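Local coordinates for protein BlEst2 (Bacillus licheniformis, PDB 6WPX) that probably hydrolyses ester bonds as a lipase or esterase, captured here in a propeptide form whose C-terminal domain is autoinhibitory, at residues Gly121-Gln126 with Leu144-His149; Tyr202-Gly207 with Asn238-Tyr243; Ser320-Gly325 with Ser371-Lys376; Gly295-Leu300 with Gln375-Leu380. All coordinates share one frame; numbering follows the deposited sequence.

Contact 1 of 4, residues Gly121-Gln126 with Leu144-His149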
# COMPACT_ATOMS: atom_id res chain seq x y z
N GLY A 121 8.65 1.61 -8.10
CA GLY A 121 9.75 2.09 -8.92
C GLY A 121 10.52 3.24 -8.26
O GLY A 121 11.70 3.37 -8.50
N GLY A 122 9.84 4.06 -7.44
CA GLY A 122 10.48 5.18 -6.73
C GLY A 122 11.45 4.69 -5.66
O GLY A 122 12.45 5.36 -5.37
N ILE A 123 11.14 3.53 -5.06
CA ILE A 123 11.96 2.87 -4.02
C ILE A 123 13.15 2.19 -4.71
O ILE A 123 14.28 2.36 -4.25
CB ILE A 123 11.17 1.86 -3.15
CG1 ILE A 123 9.91 2.51 -2.50
CG2 ILE A 123 12.08 1.24 -2.06
CD1 ILE A 123 8.92 1.39 -1.96
N ASP A 124 12.90 1.45 -5.82
CA ASP A 124 13.97 0.80 -6.61
C ASP A 124 14.95 1.89 -7.07
O ASP A 124 16.16 1.66 -7.12
CB ASP A 124 13.37 0.12 -7.87
CG ASP A 124 12.34 -0.96 -7.62
OD1 ASP A 124 12.29 -1.49 -6.48
OD2 ASP A 124 11.64 -1.33 -8.58
N SER A 125 14.41 3.06 -7.42
CA SER A 125 15.20 4.21 -7.87
C SER A 125 16.16 4.67 -6.81
O SER A 125 17.35 4.84 -7.12
CB SER A 125 14.30 5.35 -8.32
OG SER A 125 13.66 4.94 -9.52
N GLN A 126 15.68 4.85 -5.58
CA GLN A 126 16.52 5.29 -4.46
C GLN A 126 17.56 4.27 -4.15
O GLN A 126 18.69 4.65 -3.87
CB GLN A 126 15.72 5.54 -3.19
CG GLN A 126 15.26 6.95 -3.04
CD GLN A 126 15.10 7.28 -1.58
OE1 GLN A 126 14.49 6.53 -0.82
NE2 GLN A 126 15.59 8.44 -1.16
N LEU A 144 6.18 9.19 -8.28
CA LEU A 144 4.74 9.33 -8.45
C LEU A 144 4.06 8.21 -7.66
O LEU A 144 4.18 7.04 -8.02
CB LEU A 144 4.35 9.20 -9.95
CG LEU A 144 5.16 10.04 -10.98
CD1 LEU A 144 4.70 9.76 -12.42
CD2 LEU A 144 5.08 11.52 -10.69
N GLY A 145 3.35 8.58 -6.60
CA GLY A 145 2.63 7.64 -5.74
C GLY A 145 3.49 6.52 -5.22
O GLY A 145 3.07 5.36 -5.23
N THR A 146 4.72 6.85 -4.82
CA THR A 146 5.65 5.85 -4.33
C THR A 146 5.44 5.63 -2.84
O THR A 146 5.58 6.59 -2.09
CB THR A 146 7.12 6.24 -4.61
OG1 THR A 146 7.33 6.22 -6.04
CG2 THR A 146 8.12 5.29 -3.91
N PRO A 147 5.21 4.38 -2.39
CA PRO A 147 5.10 4.15 -0.94
C PRO A 147 6.48 4.14 -0.27
O PRO A 147 6.96 3.09 0.17
CB PRO A 147 4.39 2.80 -0.85
CG PRO A 147 4.80 2.06 -2.11
CD PRO A 147 5.07 3.12 -3.16
N HIS A 148 7.12 5.33 -0.17
CA HIS A 148 8.43 5.45 0.50
C HIS A 148 8.38 4.96 1.96
O HIS A 148 9.40 4.54 2.48
CB HIS A 148 8.94 6.89 0.46
CG HIS A 148 9.28 7.36 -0.93
ND1 HIS A 148 10.37 6.86 -1.62
CD2 HIS A 148 8.65 8.27 -1.70
CE1 HIS A 148 10.39 7.51 -2.76
NE2 HIS A 148 9.37 8.38 -2.86
N HIS A 149 7.20 5.03 2.62
CA HIS A 149 7.06 4.57 4.01
C HIS A 149 6.28 3.24 4.09
O HIS A 149 5.87 2.83 5.15
CB HIS A 149 6.45 5.66 4.94
CG HIS A 149 7.26 6.93 4.98
ND1 HIS A 149 8.19 7.16 5.96
CD2 HIS A 149 7.29 7.95 4.09
CE1 HIS A 149 8.73 8.33 5.68
NE2 HIS A 149 8.23 8.84 4.57
O HOH W 1 12.29 4.92 -0.95
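G122 and T146 approach to 5.4 Å between their CA atoms, where the first turn of helix 121-131 meets the loop that leaves strand 138-144. The T146 hydroxyl is set almost on the helix backbone, OG1 standing 3.4 Å from G122 CA, so a CB on G122 would collide with it; the same OG1 hydrogen-bonds to S119 O. The T146 methyl is wedged between two groups: CG2 lies 3.6 Å from I123 CG1 and 3.3 Å above the plane of the H148 ring, over its centre. I123 CG1 comes beside this methyl because it is anti to the carbonyl carbon (chi1 -54°), and the extended chi2 (164°) carries CD1 to 3.4 Å from P147 O. An alanine at I123 would probably open a gap beside the T146 methyl and the P147 carbonyl. Water 1 links H148 to the helix, lying in the ring plane 2.8 Å from H148 ND1 and donating to Q126 OE1 over 2.7 Å. R188 NH1 also bonds Q126 OE1, and T143 OG1 bonds H148 NE2. The turn from strand 113-118 into this helix is probably the nucleophile elbow of an alpha/beta hydrolase, and the contact packs the helix start against the loop after the neighbouring strand. The segments thus meet by van der Waals packing and through one water, which together with T143 would probably fix the rotation of the H148 ring.

Contact 2 of 4, residues Tyr202-Gly207 with Asn238-Tyr243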
# COMPACT_ATOMS: atom_id res chain seq x y z
N TYR A 202 15.39 15.02 -4.76
CA TYR A 202 14.14 14.24 -4.80
C TYR A 202 12.91 15.12 -4.80
O TYR A 202 12.87 16.14 -4.10
CB TYR A 202 14.04 13.27 -3.60
CG TYR A 202 15.05 12.16 -3.69
CD1 TYR A 202 14.77 10.98 -4.36
CD2 TYR A 202 16.32 12.30 -3.12
CE1 TYR A 202 15.72 9.98 -4.50
CE2 TYR A 202 17.28 11.30 -3.23
CZ TYR A 202 16.97 10.14 -3.92
OH TYR A 202 17.91 9.15 -4.02
N PHE A 203 11.91 14.69 -5.57
CA PHE A 203 10.59 15.30 -5.68
C PHE A 203 9.58 14.20 -5.54
O PHE A 203 9.75 13.12 -6.13
CB PHE A 203 10.38 15.97 -7.04
CG PHE A 203 11.24 17.18 -7.29
CD1 PHE A 203 12.54 17.05 -7.74
CD2 PHE A 203 10.73 18.46 -7.09
CE1 PHE A 203 13.33 18.18 -7.98
CE2 PHE A 203 11.51 19.59 -7.34
CZ PHE A 203 12.80 19.44 -7.79
N THR A 204 8.51 14.46 -4.82
CA THR A 204 7.45 13.45 -4.70
C THR A 204 6.14 14.04 -5.11
O THR A 204 5.85 15.19 -4.81
CB THR A 204 7.35 12.83 -3.29
OG1 THR A 204 6.81 13.79 -2.40
CG2 THR A 204 8.69 12.26 -2.76
N LEU A 205 5.36 13.24 -5.81
CA LEU A 205 3.99 13.55 -6.18
C LEU A 205 3.15 12.48 -5.51
O LEU A 205 3.58 11.33 -5.38
CB LEU A 205 3.75 13.51 -7.70
CG LEU A 205 3.89 14.86 -8.44
CD1 LEU A 205 5.35 15.32 -8.44
CD2 LEU A 205 3.40 14.74 -9.89
N ALA A 206 1.96 12.87 -5.08
CA ALA A 206 1.02 11.92 -4.47
C ALA A 206 -0.38 12.33 -4.86
O ALA A 206 -0.64 13.51 -5.09
CB ALA A 206 1.17 11.92 -2.95
N GLY A 207 -1.26 11.35 -4.95
CA GLY A 207 -2.67 11.59 -5.27
C GLY A 207 -3.55 11.48 -4.04
O GLY A 207 -3.18 10.83 -3.05
N ASN A 238 2.66 8.37 3.34
CA ASN A 238 3.63 7.35 3.01
C ASN A 238 4.25 7.53 1.64
O ASN A 238 5.19 6.82 1.33
CB ASN A 238 3.02 5.94 3.16
CG ASN A 238 2.80 5.55 4.61
OD1 ASN A 238 2.80 6.37 5.51
ND2 ASN A 238 2.68 4.27 4.87
N ALA A 239 3.77 8.51 0.84
CA ALA A 239 4.31 8.81 -0.49
C ALA A 239 5.42 9.88 -0.45
O ALA A 239 5.97 10.26 -1.50
CB ALA A 239 3.19 9.26 -1.42
N ARG A 240 5.77 10.34 0.77
CA ARG A 240 6.73 11.43 0.96
C ARG A 240 8.10 10.99 1.45
O ARG A 240 8.23 9.89 1.99
CB ARG A 240 6.17 12.48 1.96
CG ARG A 240 4.77 12.99 1.64
CD ARG A 240 4.63 13.37 0.17
NE ARG A 240 3.38 14.06 -0.08
CZ ARG A 240 3.10 14.74 -1.18
NH1 ARG A 240 4.00 14.82 -2.16
NH2 ARG A 240 1.93 15.33 -1.31
N LEU A 241 9.11 11.87 1.26
CA LEU A 241 10.47 11.73 1.76
C LEU A 241 10.79 13.00 2.58
O LEU A 241 10.41 14.11 2.17
CB LEU A 241 11.51 11.52 0.65
CG LEU A 241 11.46 10.19 -0.10
CD1 LEU A 241 12.33 10.25 -1.35
CD2 LEU A 241 11.92 9.04 0.79
N PRO A 242 11.46 12.86 3.75
CA PRO A 242 11.68 14.04 4.62
C PRO A 242 12.51 15.19 4.03
O PRO A 242 12.27 16.34 4.39
CB PRO A 242 12.35 13.45 5.87
CG PRO A 242 12.87 12.12 5.47
CD PRO A 242 11.96 11.62 4.38
N TYR A 243 13.44 14.89 3.13
CA TYR A 243 14.34 15.88 2.52
C TYR A 243 13.90 16.22 1.10
O TYR A 243 14.62 16.93 0.40
CB TYR A 243 15.76 15.28 2.46
CG TYR A 243 15.73 13.80 2.13
CD1 TYR A 243 15.57 13.36 0.82
CD2 TYR A 243 15.78 12.85 3.15
CE1 TYR A 243 15.47 12.00 0.53
CE2 TYR A 243 15.68 11.49 2.86
CZ TYR A 243 15.52 11.07 1.55
OH TYR A 243 15.44 9.75 1.25
O HOH W 2 16.18 16.01 -1.85
O HOH W 3 5.67 9.74 -4.32
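Y202 and Y243 point the same way, side by side, and meet as an offset edge-to-face pair: the edge of Y243 is turned toward the face of Y202, with ring planes 67° apart and CE1 of Y243 3.8 Å from CD2 of Y202. L241 crosses the Y202 side chain obliquely and brings its CD1 to 3.9 Å from Y202 CD1, so two loop side chains pack against one strand tyrosine. The Y243 hydroxyl is engaged by D192 OD1 and Q126 NE2. Water 2 joins the same two tyrosines through their backbones, accepting from Y202 N and donating to Y243 O.

Farther along, R240 reaches back to the strand. Its chain bends at chi2 (-47°), and the guanidinium offers NH1 to T204 OG1 at 3.0 Å in a fairly straight bond (162°), the oxygen lying nearly in the guanidinium plane. A206 CB sits over one face of the same group, 3.8 Å above its centre, and also meets A239 CB at 3.7 Å. T204 OG1 has a second partner in N246 OD1. The guanidinium is held on further sides by a salt bridge from NE to E236 and a bond from NH2 to L247 O.

Strand 201-205 lies between strands 138-144 and 245-246 of the mixed, mostly parallel sheet of the alpha/beta domain. Loop 238-243 packs along the strand; Q126 and I130 of helix 121-131 touch Y202, while R188 of helix 181-191 packs against L241 and Y243.

Contact 3 of 4, residues Ser320-Gly325 with Ser371-Lys376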
# COMPACT_ATOMS: atom_id res chain seq x y z
N SER A 320 -12.23 -12.04 -2.63
CA SER A 320 -12.20 -13.44 -3.03
C SER A 320 -11.30 -13.64 -4.26
O SER A 320 -10.98 -12.67 -4.94
CB SER A 320 -13.62 -13.91 -3.38
OG SER A 320 -13.64 -15.27 -3.79
N ASN A 321 -10.92 -14.88 -4.54
CA ASN A 321 -10.13 -15.19 -5.73
C ASN A 321 -11.07 -15.32 -6.94
O ASN A 321 -10.59 -15.41 -8.07
CB ASN A 321 -9.28 -16.44 -5.52
CG ASN A 321 -10.06 -17.65 -5.12
OD1 ASN A 321 -10.68 -17.68 -4.06
ND2 ASN A 321 -9.95 -18.70 -5.91
N HIS A 322 -12.39 -15.31 -6.73
CA HIS A 322 -13.29 -15.37 -7.88
C HIS A 322 -14.46 -14.40 -7.68
O HIS A 322 -14.71 -13.90 -6.58
CB HIS A 322 -13.69 -16.80 -8.29
CG HIS A 322 -14.48 -17.56 -7.28
ND1 HIS A 322 -15.83 -17.32 -7.09
CD2 HIS A 322 -14.12 -18.63 -6.54
CE1 HIS A 322 -16.22 -18.20 -6.19
NE2 HIS A 322 -15.24 -19.01 -5.83
N SER A 323 -15.14 -14.11 -8.79
CA SER A 323 -16.19 -13.11 -8.90
C SER A 323 -17.61 -13.66 -8.89
O SER A 323 -18.56 -12.87 -8.88
CB SER A 323 -15.97 -12.34 -10.19
OG SER A 323 -15.98 -13.23 -11.29
N SER A 324 -17.76 -14.99 -8.90
CA SER A 324 -19.09 -15.61 -9.03
C SER A 324 -19.82 -15.93 -7.72
O SER A 324 -20.94 -16.41 -7.78
CB SER A 324 -19.00 -16.85 -9.92
OG SER A 324 -18.12 -17.81 -9.37
N GLY A 325 -19.22 -15.61 -6.57
CA GLY A 325 -19.87 -15.86 -5.28
C GLY A 325 -21.08 -15.00 -5.01
O GLY A 325 -21.15 -13.86 -5.48
N SER A 371 -21.39 -15.63 2.23
CA SER A 371 -20.88 -15.86 0.88
C SER A 371 -21.24 -17.29 0.50
O SER A 371 -20.90 -18.23 1.22
CB SER A 371 -19.36 -15.69 0.83
OG SER A 371 -18.87 -15.91 -0.48
N SER A 372 -21.99 -17.43 -0.59
CA SER A 372 -22.40 -18.74 -1.10
C SER A 372 -21.66 -18.94 -2.40
O SER A 372 -21.77 -18.12 -3.31
CB SER A 372 -23.91 -18.81 -1.30
OG SER A 372 -24.33 -20.11 -1.65
N VAL A 373 -20.85 -19.99 -2.46
CA VAL A 373 -20.03 -20.29 -3.64
C VAL A 373 -20.30 -21.70 -4.16
O VAL A 373 -20.67 -22.58 -3.39
CB VAL A 373 -18.51 -20.06 -3.37
CG1 VAL A 373 -18.18 -18.58 -3.15
CG2 VAL A 373 -18.00 -20.90 -2.20
N LYS A 374 -20.03 -21.92 -5.44
CA LYS A 374 -20.14 -23.24 -6.12
C LYS A 374 -18.73 -23.79 -6.30
O LYS A 374 -18.57 -25.01 -6.36
CB LYS A 374 -20.80 -23.09 -7.48
N GLN A 375 -17.77 -22.87 -6.40
CA GLN A 375 -16.33 -23.14 -6.56
C GLN A 375 -15.64 -22.64 -5.29
O GLN A 375 -16.03 -21.61 -4.78
CB GLN A 375 -15.86 -22.35 -7.78
CG GLN A 375 -14.35 -22.25 -7.92
CD GLN A 375 -13.99 -21.78 -9.32
OE1 GLN A 375 -14.10 -22.54 -10.28
NE2 GLN A 375 -13.56 -20.53 -9.43
N LYS A 376 -14.64 -23.38 -4.84
CA LYS A 376 -13.81 -23.15 -3.64
C LYS A 376 -13.24 -21.72 -3.65
O LYS A 376 -12.81 -21.25 -4.71
CB LYS A 376 -12.72 -24.22 -3.63
CG LYS A 376 -11.84 -24.29 -2.40
CD LYS A 376 -10.75 -25.33 -2.54
CE LYS A 376 -11.25 -26.60 -3.21
NZ LYS A 376 -10.15 -27.43 -3.75
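H322 meets V373, Q375 and K376 with its ring. NE2 donates to Q375 O over 2.9 Å, a bent bond (145°) that arrives from above the carbonyl plane. CE1 rests 3.6 Å from V373 CG1, and at the ring edge CD2 of H322 lies 3.5 Å from K376 O. The Q375 side chain slides past the imidazole in the opposite direction, its NE2 3.5 Å from H322 CD2 and the amide plane 82° from that of the ring. Beyond the histidine, G325 CA touches V373 CG1 at 3.8 Å and makes a CA-H...O contact with S372 O at 3.5 Å.

The next shell sets the ring in place. CG of H322 lies between the backbone N and the carbonyl carbon (chi1 64°), and S320 OG stands 4.2 Å above the ring centre. That hydroxyl accepts from H322 N, forming an ST turn, and is also bonded to E377 OE1. N321 OD1 takes A378 N, which ties the loop to strand 377-386. Both segments are connections between two antiparallel sheets, 313-320 to 326-330 and 365-372 to 377-386.

An alanine at H322 would probably leave Q375 O without this donor and V373 CG1 without the ring beside it. The bond to a backbone carbonyl implies that NE2 carries a proton, so at this largely surface contact the imidazole serves as a cross-loop donor with apolar support at CE1.

Contact 4 of 4, residues Gly295-Leu300 with Gln375-Leu380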
# COMPACT_ATOMS: atom_id res chain seq x y z
N GLY A 295 -10.29 -16.76 5.60
CA GLY A 295 -10.40 -18.21 5.63
C GLY A 295 -10.66 -18.74 4.25
O GLY A 295 -10.35 -18.09 3.25
N GLU A 296 -11.24 -19.91 4.20
CA GLU A 296 -11.61 -20.60 2.98
C GLU A 296 -13.08 -20.94 3.10
O GLU A 296 -13.59 -21.13 4.21
CB GLU A 296 -10.78 -21.87 2.81
CG GLU A 296 -9.38 -21.56 2.27
CD GLU A 296 -8.40 -22.72 2.20
OE1 GLU A 296 -8.65 -23.76 2.85
OE2 GLU A 296 -7.38 -22.58 1.51
N ASN A 297 -13.75 -20.98 1.95
CA ASN A 297 -15.16 -21.30 1.88
C ASN A 297 -15.40 -22.24 0.70
O ASN A 297 -15.09 -21.90 -0.44
CB ASN A 297 -15.98 -20.01 1.73
CG ASN A 297 -17.46 -20.23 1.54
OD1 ASN A 297 -18.03 -21.22 2.01
ND2 ASN A 297 -18.11 -19.29 0.89
N HIS A 298 -15.95 -23.41 0.98
CA HIS A 298 -16.24 -24.42 -0.04
C HIS A 298 -17.75 -24.47 -0.36
O HIS A 298 -18.15 -25.28 -1.20
CB HIS A 298 -15.74 -25.80 0.42
CG HIS A 298 -14.25 -25.90 0.48
ND1 HIS A 298 -13.53 -25.34 1.53
CD2 HIS A 298 -13.38 -26.48 -0.38
CE1 HIS A 298 -12.26 -25.61 1.27
NE2 HIS A 298 -12.13 -26.31 0.14
N GLY A 299 -18.55 -23.63 0.29
CA GLY A 299 -19.99 -23.56 0.07
C GLY A 299 -20.58 -22.30 0.65
O GLY A 299 -20.52 -21.23 0.04
N LEU A 300 -21.12 -22.41 1.86
CA LEU A 300 -21.68 -21.28 2.56
C LEU A 300 -20.76 -20.90 3.72
O LEU A 300 -20.40 -21.76 4.54
CB LEU A 300 -23.09 -21.59 3.09
CG LEU A 300 -23.71 -20.53 4.04
CD1 LEU A 300 -24.05 -19.24 3.31
CD2 LEU A 300 -24.94 -21.09 4.75
N GLN A 375 -17.77 -22.87 -6.40
CA GLN A 375 -16.33 -23.14 -6.56
C GLN A 375 -15.64 -22.64 -5.29
O GLN A 375 -16.03 -21.61 -4.78
CB GLN A 375 -15.86 -22.35 -7.78
CG GLN A 375 -14.35 -22.25 -7.92
CD GLN A 375 -13.99 -21.78 -9.32
OE1 GLN A 375 -14.10 -22.54 -10.28
NE2 GLN A 375 -13.56 -20.53 -9.43
N LYS A 376 -14.64 -23.38 -4.84
CA LYS A 376 -13.81 -23.15 -3.64
C LYS A 376 -13.24 -21.72 -3.65
O LYS A 376 -12.81 -21.25 -4.71
CB LYS A 376 -12.72 -24.22 -3.63
CG LYS A 376 -11.84 -24.29 -2.40
CD LYS A 376 -10.75 -25.33 -2.54
CE LYS A 376 -11.25 -26.60 -3.21
NZ LYS A 376 -10.15 -27.43 -3.75
N GLU A 377 -13.29 -21.05 -2.50
CA GLU A 377 -12.74 -19.68 -2.45
C GLU A 377 -11.92 -19.46 -1.19
O GLU A 377 -12.16 -20.11 -0.22
CB GLU A 377 -13.84 -18.62 -2.52
CG GLU A 377 -14.59 -18.46 -1.22
CD GLU A 377 -15.47 -17.24 -1.09
OE1 GLU A 377 -15.32 -16.33 -1.88
OE2 GLU A 377 -16.29 -17.21 -0.18
N ALA A 378 -10.86 -18.67 -1.33
CA ALA A 378 -10.16 -18.11 -0.16
C ALA A 378 -10.75 -16.70 -0.04
O ALA A 378 -11.01 -16.08 -1.06
CB ALA A 378 -8.67 -18.09 -0.31
N PHE A 379 -10.99 -16.25 1.18
CA PHE A 379 -11.59 -14.94 1.35
C PHE A 379 -10.89 -14.08 2.38
O PHE A 379 -10.15 -14.57 3.23
CB PHE A 379 -13.09 -15.07 1.69
CG PHE A 379 -13.38 -15.51 3.12
CD1 PHE A 379 -13.48 -14.57 4.15
CD2 PHE A 379 -13.54 -16.85 3.43
CE1 PHE A 379 -13.73 -14.97 5.46
CE2 PHE A 379 -13.81 -17.25 4.74
CZ PHE A 379 -13.89 -16.31 5.74
N LEU A 380 -11.17 -12.80 2.31
CA LEU A 380 -10.73 -11.80 3.26
C LEU A 380 -11.92 -10.88 3.39
O LEU A 380 -12.36 -10.29 2.41
CB LEU A 380 -9.48 -11.05 2.76
CG LEU A 380 -8.83 -10.04 3.73
CD1 LEU A 380 -8.46 -10.71 5.07
CD2 LEU A 380 -7.60 -9.41 3.11
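G295 and N297 pair with F379 and E377 as hydrogen-bonded positions of an antiparallel ladder, with E296 and A378 the non-hydrogen-bonded pair between them. Backbone bonds run both ways at each end: F379 N to G295 O at 2.8 Å and a longer return from G295 N to F379 O at 3.2 Å, then N297 N to E377 O at 2.8 Å and E377 N to N297 O at 2.9 Å. The short strand segments are splayed, at 135° between their directions.

Among polar side chains, N297 ND2 donates to E377 OE2 at 3.0 Å, nearly straight (167°), on the anti side of the carboxylate; it also bonds S371 O. OD1 of N297 accepts from G299 N, an Asx turn. The buried E377 carboxylate also meets S320 OG and W318 NE1 at OE1 and the S371 hydroxyl at OE2, partners that would probably favour its ionised form.

Two further contacts are packing. F379 CG lies between its backbone N and carbonyl carbon (chi1 75°), on the side of G295, whose N is 3.6 Å above the ring centre; a CB on G295 would press on the ring. At the surface H298 and K376 run side by side, NE2 of H298 3.2 Å from CD of K376.

Strand 290-297 is an edge strand of the five-stranded antiparallel sheet, and 377-386 separates it from 313-320. Helix 163-169 covers the E296 and A378 face through W164 and I168; across the sheet F379 stacks with W318 and touches R301 and E303 of strand 300-307.

Overall arrangement
The four contacts form two pairs. Contacts 1 and 2 adjoin in the alpha/beta hydrolase domain, their centres 8 Å apart: Q126 NE2 lies 2.8 Å from Y243 OH, and H149 N 3.0 Å from N238 O, so helix 121-131 and loop 144-149 both touch loop 238-243. Contacts 3 and 4 sit 7 Å apart, centre to centre, share Q375 and K376, and are further joined by V373 N at 2.8 Å from G299 O. The pairs do not touch: contacts 2 and 4 lie about 39 Å apart between centres, about 17 Å at their nearest atoms, on opposite sides of the chain's centre. Contact 1 is the one beside the probable nucleophile elbow.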